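Local coordinates for chromosome-partitioning protein ParB (Caulobacter vibrioides NA1000, PDB 6S6H) that binds the centromeric parS site through its helix-turn-helix DNA-binding domain and takes part in chromosome partition, at a contact of chain A with DNA. Residues are numbered along the deposited sequence; one frame, centred on the assembly and turned at random.

Contact 1: a contact of chain A with DNA. Residues 54, 80, 102-103, 106. With nucleotides of chain B; nucleotides of chain C.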
loop_
_atom_site.group_PDB
_atom_site.type_symbol
_atom_site.label_atom_id
_atom_site.label_comp_id
_atom_site.label_asym_id
_atom_site.label_seq_id
_atom_site.Cartn_x
_atom_site.Cartn_y
_atom_site.Cartn_z
ATOM N N ASN A 54 -2.010 -19.029 -5.415
ATOM C CA ASN A 54 -1.042 -18.316 -6.291
ATOM C C ASN A 54 0.303 -18.193 -5.564
ATOM O O ASN A 54 1.341 -18.353 -6.232
ATOM C CB ASN A 54 -1.585 -16.962 -6.754
ATOM C CG ASN A 54 -2.566 -17.081 -7.905
ATOM O OD1 ASN A 54 -2.487 -18.008 -8.706
ATOM N ND2 ASN A 54 -3.485 -16.134 -8.009
ATOM N N ARG A 80 4.522 -14.847 -11.025
ATOM C CA ARG A 80 3.193 -15.507 -11.167
ATOM C C ARG A 80 2.716 -15.397 -12.623
ATOM O O ARG A 80 2.194 -16.398 -13.152
ATOM C CB ARG A 80 2.185 -14.869 -10.209
ATOM C CG ARG A 80 0.857 -15.603 -10.118
ATOM C CD ARG A 80 -0.178 -14.783 -9.377
ATOM N NE ARG A 80 -0.479 -13.543 -10.077
ATOM C CZ ARG A 80 -1.022 -12.459 -9.529
ATOM N NH1 ARG A 80 -1.336 -12.434 -8.244
ATOM N NH2 ARG A 80 -1.244 -11.392 -10.277
ATOM N N VAL A 102 4.276 -5.408 -14.446
ATOM C CA VAL A 102 3.522 -6.690 -14.309
ATOM C C VAL A 102 2.424 -6.728 -15.382
ATOM O O VAL A 102 2.173 -7.817 -15.928
ATOM C CB VAL A 102 2.954 -6.877 -12.890
ATOM C CG1 VAL A 102 2.058 -8.102 -12.798
ATOM C CG2 VAL A 102 4.065 -6.955 -11.853
ATOM N N ARG A 103 1.814 -5.581 -15.687
ATOM C CA ARG A 103 0.771 -5.449 -16.743
ATOM C C ARG A 103 1.383 -5.805 -18.104
ATOM O O ARG A 103 0.773 -6.608 -18.834
ATOM C CB ARG A 103 0.176 -4.035 -16.734
ATOM C CG ARG A 103 -1.345 -4.002 -16.722
ATOM C CD ARG A 103 -1.928 -4.102 -15.327
ATOM N NE ARG A 103 -1.578 -5.349 -14.656
ATOM C CZ ARG A 103 -1.374 -5.485 -13.346
ATOM N NH1 ARG A 103 -1.476 -4.448 -12.532
ATOM N NH2 ARG A 103 -1.054 -6.665 -12.849
ATOM N N GLU A 106 2.148 -9.548 -18.215
ATOM C CA GLU A 106 0.888 -10.296 -18.479
ATOM C C GLU A 106 0.613 -10.321 -19.990
ATOM O O GLU A 106 0.191 -11.382 -20.492
ATOM C CB GLU A 106 -0.272 -9.667 -17.704
ATOM C CG GLU A 106 -0.227 -9.973 -16.217
ATOM C CD GLU A 106 -1.071 -9.070 -15.335
ATOM O OE1 GLU A 106 -1.811 -8.229 -15.877
ATOM O OE2 GLU A 106 -0.983 -9.212 -14.097
ATOM P P DT B 6 -2.012 -18.396 -16.657
ATOM O OP1 DT B 6 -1.468 -18.696 -18.006
ATOM O OP2 DT B 6 -1.083 -17.991 -15.565
ATOM O "O5'" DT B 6 -3.146 -17.288 -16.828
ATOM C "C5'" DT B 6 -4.313 -17.547 -17.626
ATOM C "C4'" DT B 6 -5.292 -16.403 -17.510
ATOM O "O4'" DT B 6 -5.821 -16.350 -16.163
ATOM C "C3'" DT B 6 -4.705 -15.017 -17.798
ATOM O "O3'" DT B 6 -5.567 -14.326 -18.705
ATOM C "C2'" DT B 6 -4.621 -14.360 -16.431
ATOM C "C1'" DT B 6 -5.756 -15.021 -15.667
ATOM N N1 DT B 6 -5.597 -15.099 -14.193
ATOM C C2 DT B 6 -6.669 -14.752 -13.401
ATOM O O2 DT B 6 -7.730 -14.350 -13.851
ATOM N N3 DT B 6 -6.448 -14.877 -12.050
ATOM C C4 DT B 6 -5.293 -15.317 -11.431
ATOM O O4 DT B 6 -5.240 -15.378 -10.206
ATOM C C5 DT B 6 -4.214 -15.675 -12.322
ATOM C C7 DT B 6 -2.924 -16.160 -11.741
ATOM C C6 DT B 6 -4.420 -15.559 -13.641
ATOM P P DT B 7 -5.169 -12.885 -19.280
ATOM O OP1 DT B 7 -5.621 -12.824 -20.692
ATOM O OP2 DT B 7 -3.743 -12.629 -18.962
ATOM O "O5'" DT B 7 -6.098 -11.910 -18.430
ATOM C "C5'" DT B 7 -7.496 -12.219 -18.259
ATOM C "C4'" DT B 7 -8.233 -11.102 -17.559
ATOM O "O4'" DT B 7 -8.090 -11.239 -16.126
ATOM C "C3'" DT B 7 -7.784 -9.680 -17.892
ATOM O "O3'" DT B 7 -8.953 -8.858 -17.967
ATOM C "C2'" DT B 7 -6.841 -9.336 -16.752
ATOM C "C1'" DT B 7 -7.416 -10.117 -15.574
ATOM N N1 DT B 7 -6.453 -10.630 -14.574
ATOM C C2 DT B 7 -6.883 -10.725 -13.270
ATOM O O2 DT B 7 -7.988 -10.359 -12.904
ATOM N N3 DT B 7 -5.959 -11.247 -12.398
ATOM C C4 DT B 7 -4.685 -11.690 -12.700
ATOM O O4 DT B 7 -3.968 -12.142 -11.811
ATOM C C5 DT B 7 -4.307 -11.579 -14.087
ATOM C C7 DT B 7 -2.944 -12.036 -14.506
ATOM C C6 DT B 7 -5.201 -11.072 -14.946
ATOM P P DC B 8 -8.838 -7.291 -18.267
ATOM O OP1 DC B 8 -10.044 -6.880 -19.020
ATOM O OP2 DC B 8 -7.489 -7.022 -18.835
ATOM O "O5'" DC B 8 -8.964 -6.658 -16.810
ATOM C "C5'" DC B 8 -10.161 -6.870 -16.038
ATOM C "C4'" DC B 8 -10.024 -6.281 -14.653
ATOM O "O4'" DC B 8 -9.017 -7.000 -13.895
ATOM C "C3'" DC B 8 -9.607 -4.809 -14.603
ATOM O "O3'" DC B 8 -10.269 -4.204 -13.490
ATOM C "C2'" DC B 8 -8.117 -4.889 -14.324
ATOM C "C1'" DC B 8 -8.096 -6.062 -13.355
ATOM N N1 DC B 8 -6.811 -6.753 -13.145
ATOM C C2 DC B 8 -6.543 -7.287 -11.880
ATOM O O2 DC B 8 -7.384 -7.143 -10.978
ATOM N N3 DC B 8 -5.376 -7.938 -11.669
ATOM C C4 DC B 8 -4.498 -8.071 -12.666
ATOM N N4 DC B 8 -3.359 -8.724 -12.414
ATOM C C5 DC B 8 -4.747 -7.541 -13.965
ATOM C C6 DC B 8 -5.906 -6.899 -14.160
ATOM P P DT C 12 4.123 -7.511 -5.622
ATOM O OP1 DT C 12 4.963 -7.873 -4.454
ATOM O OP2 DT C 12 4.067 -8.423 -6.790
ATOM O "O5'" DT C 12 2.648 -7.235 -5.090
ATOM C "C5'" DT C 12 2.455 -6.304 -4.017
ATOM C "C4'" DT C 12 1.075 -6.448 -3.423
ATOM O "O4'" DT C 12 0.073 -5.990 -4.358
ATOM C "C3'" DT C 12 0.671 -7.865 -3.027
ATOM O "O3'" DT C 12 -0.031 -7.747 -1.789
ATOM C "C2'" DT C 12 -0.212 -8.321 -4.174
ATOM C "C1'" DT C 12 -0.846 -7.026 -4.669
ATOM N N1 DT C 12 -1.139 -6.926 -6.122
ATOM C C2 DT C 12 -2.288 -6.271 -6.509
ATOM O O2 DT C 12 -3.103 -5.830 -5.717
ATOM N N3 DT C 12 -2.459 -6.170 -7.868
ATOM C C4 DT C 12 -1.605 -6.628 -8.853
ATOM O O4 DT C 12 -1.894 -6.470 -10.033
ATOM C C5 DT C 12 -0.416 -7.300 -8.375
ATOM C C7 DT C 12 0.564 -7.839 -9.369
ATOM C C6 DT C 12 -0.237 -7.397 -7.052
ATOM P P DG C 13 -0.349 -9.032 -0.905
ATOM O OP1 DG C 13 -0.304 -8.638 0.528
ATOM O OP2 DG C 13 0.500 -10.151 -1.386
ATOM O "O5'" DG C 13 -1.870 -9.324 -1.272
ATOM C "C5'" DG C 13 -2.899 -8.393 -0.892
ATOM C "C4'" DG C 13 -4.151 -8.647 -1.698
ATOM O "O4'" DG C 13 -3.877 -8.495 -3.107
ATOM C "C3'" DG C 13 -4.772 -10.037 -1.532
ATOM O "O3'" DG C 13 -6.121 -9.819 -1.099
ATOM C "C2'" DG C 13 -4.617 -10.680 -2.903
ATOM C "C1'" DG C 13 -4.615 -9.470 -3.816
ATOM N N9 DG C 13 -3.994 -9.627 -5.129
ATOM C C8 DG C 13 -2.781 -10.210 -5.406
ATOM N N7 DG C 13 -2.467 -10.160 -6.672
ATOM C C5 DG C 13 -3.525 -9.485 -7.264
ATOM C C6 DG C 13 -3.748 -9.133 -8.623
ATOM O O6 DG C 13 -3.026 -9.349 -9.604
ATOM N N1 DG C 13 -4.955 -8.461 -8.787
ATOM C C2 DG C 13 -5.839 -8.171 -7.776
ATOM N N2 DG C 13 -6.953 -7.518 -8.135
ATOM N N3 DG C 13 -5.642 -8.488 -6.506
ATOM C C4 DG C 13 -4.473 -9.140 -6.324
ATOM P P DA C 14 -7.123 -11.035 -0.864
ATOM O OP1 DA C 14 -7.933 -10.739 0.344
ATOM O OP2 DA C 14 -6.359 -12.310 -0.938
ATOM O "O5'" DA C 14 -8.108 -10.896 -2.103
ATOM C "C5'" DA C 14 -8.856 -9.680 -2.280
ATOM C "C4'" DA C 14 -9.748 -9.780 -3.496
ATOM O "O4'" DA C 14 -8.949 -9.865 -4.701
ATOM C "C3'" DA C 14 -10.665 -10.998 -3.525
ATOM O "O3'" DA C 14 -11.869 -10.582 -4.167
ATOM C "C2'" DA C 14 -9.891 -11.985 -4.375
ATOM C "C1'" DA C 14 -9.249 -11.062 -5.396
ATOM N N9 DA C 14 -8.009 -11.542 -6.001
ATOM C C8 DA C 14 -6.971 -12.217 -5.406
ATOM N N7 DA C 14 -5.980 -12.485 -6.221
ATOM C C5 DA C 14 -6.387 -11.940 -7.431
ATOM C C6 DA C 14 -5.780 -11.891 -8.697
ATOM N N6 DA C 14 -4.582 -12.416 -8.966
ATOM N N1 DA C 14 -6.456 -11.279 -9.694
ATOM C C2 DA C 14 -7.660 -10.754 -9.425
ATOM N N3 DA C 14 -8.333 -10.738 -8.277
ATOM C C4 DA C 14 -7.633 -11.353 -7.308
HETATM O O HOH W 1 -3.670 -13.966 -6.324
HETATM O O HOH W 2 0.068 -17.686 -13.291
HETATM O O HOH W 3 -1.199 -13.150 -19.247
#
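Asn54, Arg80, Arg103 and Glu106 reach the bases of parS from backbones all in the alpha-helical range. In this major-groove reading surface of the ParB helix-turn-helix domain, helix 49-57 is the recognition helix and carries Asn54; Arg80 comes from helix 76-81, Arg103 and Glu106 from helix 102-110. Arg80 reads DG13 of chain C end-on: NH1 donates to N7 at 3.0 Å, nearly straight and in the guanidinium plane. Arg80 NH2 donates to carbonyl O6 of DG13 at 2.8 Å, with O6 tilted from that plane. CG of Arg80 lies anti to the backbone N (chi1 -171°), and a bend at chi3 turns the guanidinium toward the guanine. Its CD packs near the methyl C7 of DT6 of chain B. The paired cytosine, DC8 of chain B, is read by Glu106: N4 donates to OE2 at 3.0 Å, on the syn side but tilted out of the carboxylate plane. The G-C pair is thus contacted on both bases. Arg103 holds Glu106 side-on, NE to OE1 and NH2 to OE2, the latter a salt bridge of 2.8 Å. Both donors sit above the carboxylate plane, while its oxygens lie near the guanidinium plane. Arg103 NH2 and DC8 N4 meet OE2 from opposite faces of the carboxylate, which should help fix its rotation. C5 of DC8 lies over one face of the Arg103 guanidinium, offset toward the rim. Arg103 NH2 donates to O4 of DT12 of chain C, out of plane and bent. Glu106 CD packs against C7 of DT7 of chain B at 3.6 Å. Asn54 ND2 donates nearly in its amide plane to O4 of DT6 at 2.9 Å. Asn54 ND2 also meets water 1 at 2.8 Å, which contacts N7 of DA14 of chain C.

Contact 2: a contact of chain A with DNA. Residues 75, 78, 101-103. With nucleotides of chain C.
Val102 meets the backbone of DG11 of chain C at the start of helix 102-110. The Val102 amide N donates to the phosphate oxygen OP2 of DG11 at 2.8 Å in an almost straight bond. The helix N-terminus would add a favourable field for this phosphate. The site is a mainly sugar-phosphate contact of the DNA-binding domain beside the major groove, and it probably helps set helix 102-110 against the DNA. The packed part lies around Val102. Val102 CG1, anti to the backbone N (chi1 174°), meets the methyl C7 of DT12 of chain C at 3.7 Å. CG2 turns to the sugar-phosphate of DG11. Val102 CG2 also sits over the centre of one face of the His78 ring, 3.6 Å above its plane. The CE1 tip of His78 approaches OP1 of DG11, which is displaced from the ring plane toward Val102. His78 ND1 and Thr75 OG1 are hydrogen-bonded at 2.8 Å, which helps position both side chains. Thr75 lays its CB alongside the sugar carbon C3' of DG11 at 3.8 Å. Contacts are looser at its hydroxyl, where OG1 makes a weak bond to OP2 of DT12. On the Arg103 side the contact is also looser and runs through water 4. Arg103 NH1 lies near N7 and O6 of DG11, but its N-H points elsewhere. Water 4 links the Arg103 backbone N, at 3.1 Å, to OP2 of DG11, at 2.7 Å from the water oxygen.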
loop_
_atom_site.group_PDB
_atom_site.type_symbol
_atom_site.label_atom_id
_atom_site.label_comp_id
_atom_site.label_asym_id
_atom_site.label_seq_id
_atom_site.Cartn_x
_atom_site.Cartn_y
_atom_site.Cartn_z
ATOM N N THR A 75 9.419 -9.159 -8.995
ATOM C CA THR A 75 8.384 -9.181 -7.926
ATOM C C THR A 75 7.559 -10.462 -8.070
ATOM O O THR A 75 7.694 -11.135 -9.110
ATOM C CB THR A 75 7.475 -7.946 -7.973
ATOM O OG1 THR A 75 6.547 -8.134 -9.040
ATOM C CG2 THR A 75 8.236 -6.651 -8.161
ATOM N N HIS A 78 5.345 -10.407 -11.299
ATOM C CA HIS A 78 6.105 -10.802 -12.516
ATOM C C HIS A 78 6.190 -12.334 -12.588
ATOM O O HIS A 78 5.814 -12.904 -13.632
ATOM C CB HIS A 78 7.502 -10.163 -12.522
ATOM C CG HIS A 78 7.498 -8.677 -12.659
ATOM N ND1 HIS A 78 7.759 -7.837 -11.594
ATOM C CD2 HIS A 78 7.279 -7.879 -13.725
ATOM C CE1 HIS A 78 7.693 -6.584 -11.999
ATOM N NE2 HIS A 78 7.401 -6.583 -13.303
ATOM N N SER A 101 6.696 -3.687 -16.619
ATOM C CA SER A 101 5.664 -3.710 -15.550
ATOM C C SER A 101 5.026 -5.102 -15.509
ATOM O O SER A 101 5.224 -5.868 -16.475
ATOM C CB SER A 101 4.623 -2.647 -15.783
ATOM O OG SER A 101 3.864 -2.936 -16.948
ATOM N N VAL A 102 4.276 -5.408 -14.446
ATOM C CA VAL A 102 3.522 -6.690 -14.309
ATOM C C VAL A 102 2.424 -6.728 -15.382
ATOM O O VAL A 102 2.173 -7.817 -15.928
ATOM C CB VAL A 102 2.954 -6.877 -12.890
ATOM C CG1 VAL A 102 2.058 -8.102 -12.798
ATOM C CG2 VAL A 102 4.065 -6.955 -11.853
ATOM N N ARG A 103 1.814 -5.581 -15.687
ATOM C CA ARG A 103 0.771 -5.449 -16.743
ATOM C C ARG A 103 1.383 -5.805 -18.104
ATOM O O ARG A 103 0.773 -6.608 -18.834
ATOM C CB ARG A 103 0.176 -4.035 -16.734
ATOM C CG ARG A 103 -1.345 -4.002 -16.722
ATOM C CD ARG A 103 -1.928 -4.102 -15.327
ATOM N NE ARG A 103 -1.578 -5.349 -14.656
ATOM C CZ ARG A 103 -1.374 -5.485 -13.346
ATOM N NH1 ARG A 103 -1.476 -4.448 -12.532
ATOM N NH2 ARG A 103 -1.054 -6.665 -12.849
ATOM P P DG C 11 5.202 -3.244 -11.342
ATOM O OP1 DG C 11 6.593 -3.650 -11.661
ATOM O OP2 DG C 11 4.113 -3.535 -12.310
ATOM O "O5'" DG C 11 4.742 -3.859 -9.948
ATOM C "C5'" DG C 11 5.527 -3.681 -8.758
ATOM C "C4'" DG C 11 4.747 -4.158 -7.555
ATOM O "O4'" DG C 11 3.442 -3.534 -7.551
ATOM C "C3'" DG C 11 4.489 -5.664 -7.493
ATOM O "O3'" DG C 11 4.597 -6.065 -6.121
ATOM C "C2'" DG C 11 3.099 -5.802 -8.087
ATOM C "C1'" DG C 11 2.416 -4.509 -7.671
ATOM N N9 DG C 11 1.436 -4.000 -8.623
ATOM C C8 DG C 11 1.559 -3.936 -9.990
ATOM N N7 DG C 11 0.517 -3.410 -10.575
ATOM C C5 DG C 11 -0.345 -3.103 -9.530
ATOM C C6 DG C 11 -1.638 -2.521 -9.547
ATOM O O6 DG C 11 -2.297 -2.131 -10.519
ATOM N N1 DG C 11 -2.158 -2.392 -8.262
ATOM C C2 DG C 11 -1.520 -2.782 -7.110
ATOM N N2 DG C 11 -2.187 -2.577 -5.966
ATOM N N3 DG C 11 -0.314 -3.327 -7.082
ATOM C C4 DG C 11 0.210 -3.458 -8.319
ATOM P P DT C 12 4.123 -7.511 -5.622
ATOM O OP1 DT C 12 4.963 -7.873 -4.454
ATOM O OP2 DT C 12 4.067 -8.423 -6.790
ATOM O "O5'" DT C 12 2.648 -7.235 -5.090
ATOM C "C5'" DT C 12 2.455 -6.304 -4.017
ATOM C "C4'" DT C 12 1.075 -6.448 -3.423
ATOM O "O4'" DT C 12 0.073 -5.990 -4.358
ATOM C "C3'" DT C 12 0.671 -7.865 -3.027
ATOM O "O3'" DT C 12 -0.031 -7.747 -1.789
ATOM C "C2'" DT C 12 -0.212 -8.321 -4.174
ATOM C "C1'" DT C 12 -0.846 -7.026 -4.669
ATOM N N1 DT C 12 -1.139 -6.926 -6.122
ATOM C C2 DT C 12 -2.288 -6.271 -6.509
ATOM O O2 DT C 12 -3.103 -5.830 -5.717
ATOM N N3 DT C 12 -2.459 -6.170 -7.868
ATOM C C4 DT C 12 -1.605 -6.628 -8.853
ATOM O O4 DT C 12 -1.894 -6.470 -10.033
ATOM C C5 DT C 12 -0.416 -7.300 -8.375
ATOM C C7 DT C 12 0.564 -7.839 -9.369
ATOM C C6 DT C 12 -0.237 -7.397 -7.052
HETATM O O HOH W 4 1.804 -3.189 -13.695
#

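Contact 1 and contact 2 are neighbouring parts of one DNA-binding surface, with the centres of their C-alpha atoms about 5 Å apart. They share Val102 and Arg103, and both draw on helices 76-81 and 102-110. Contact 1 adds helix 49-57; contact 2 adds Thr75 and Ser101, which precede helices 76-81 and 102-110. Contact 1 mostly reads base edges on both strands, whereas contact 2 mostly holds the backbone of chain C. Backbone contacts of this kind probably set how the base-reading side chains enter the groove. The assembly holds two ParB copies, and each makes the same pair of contacts with the DNA.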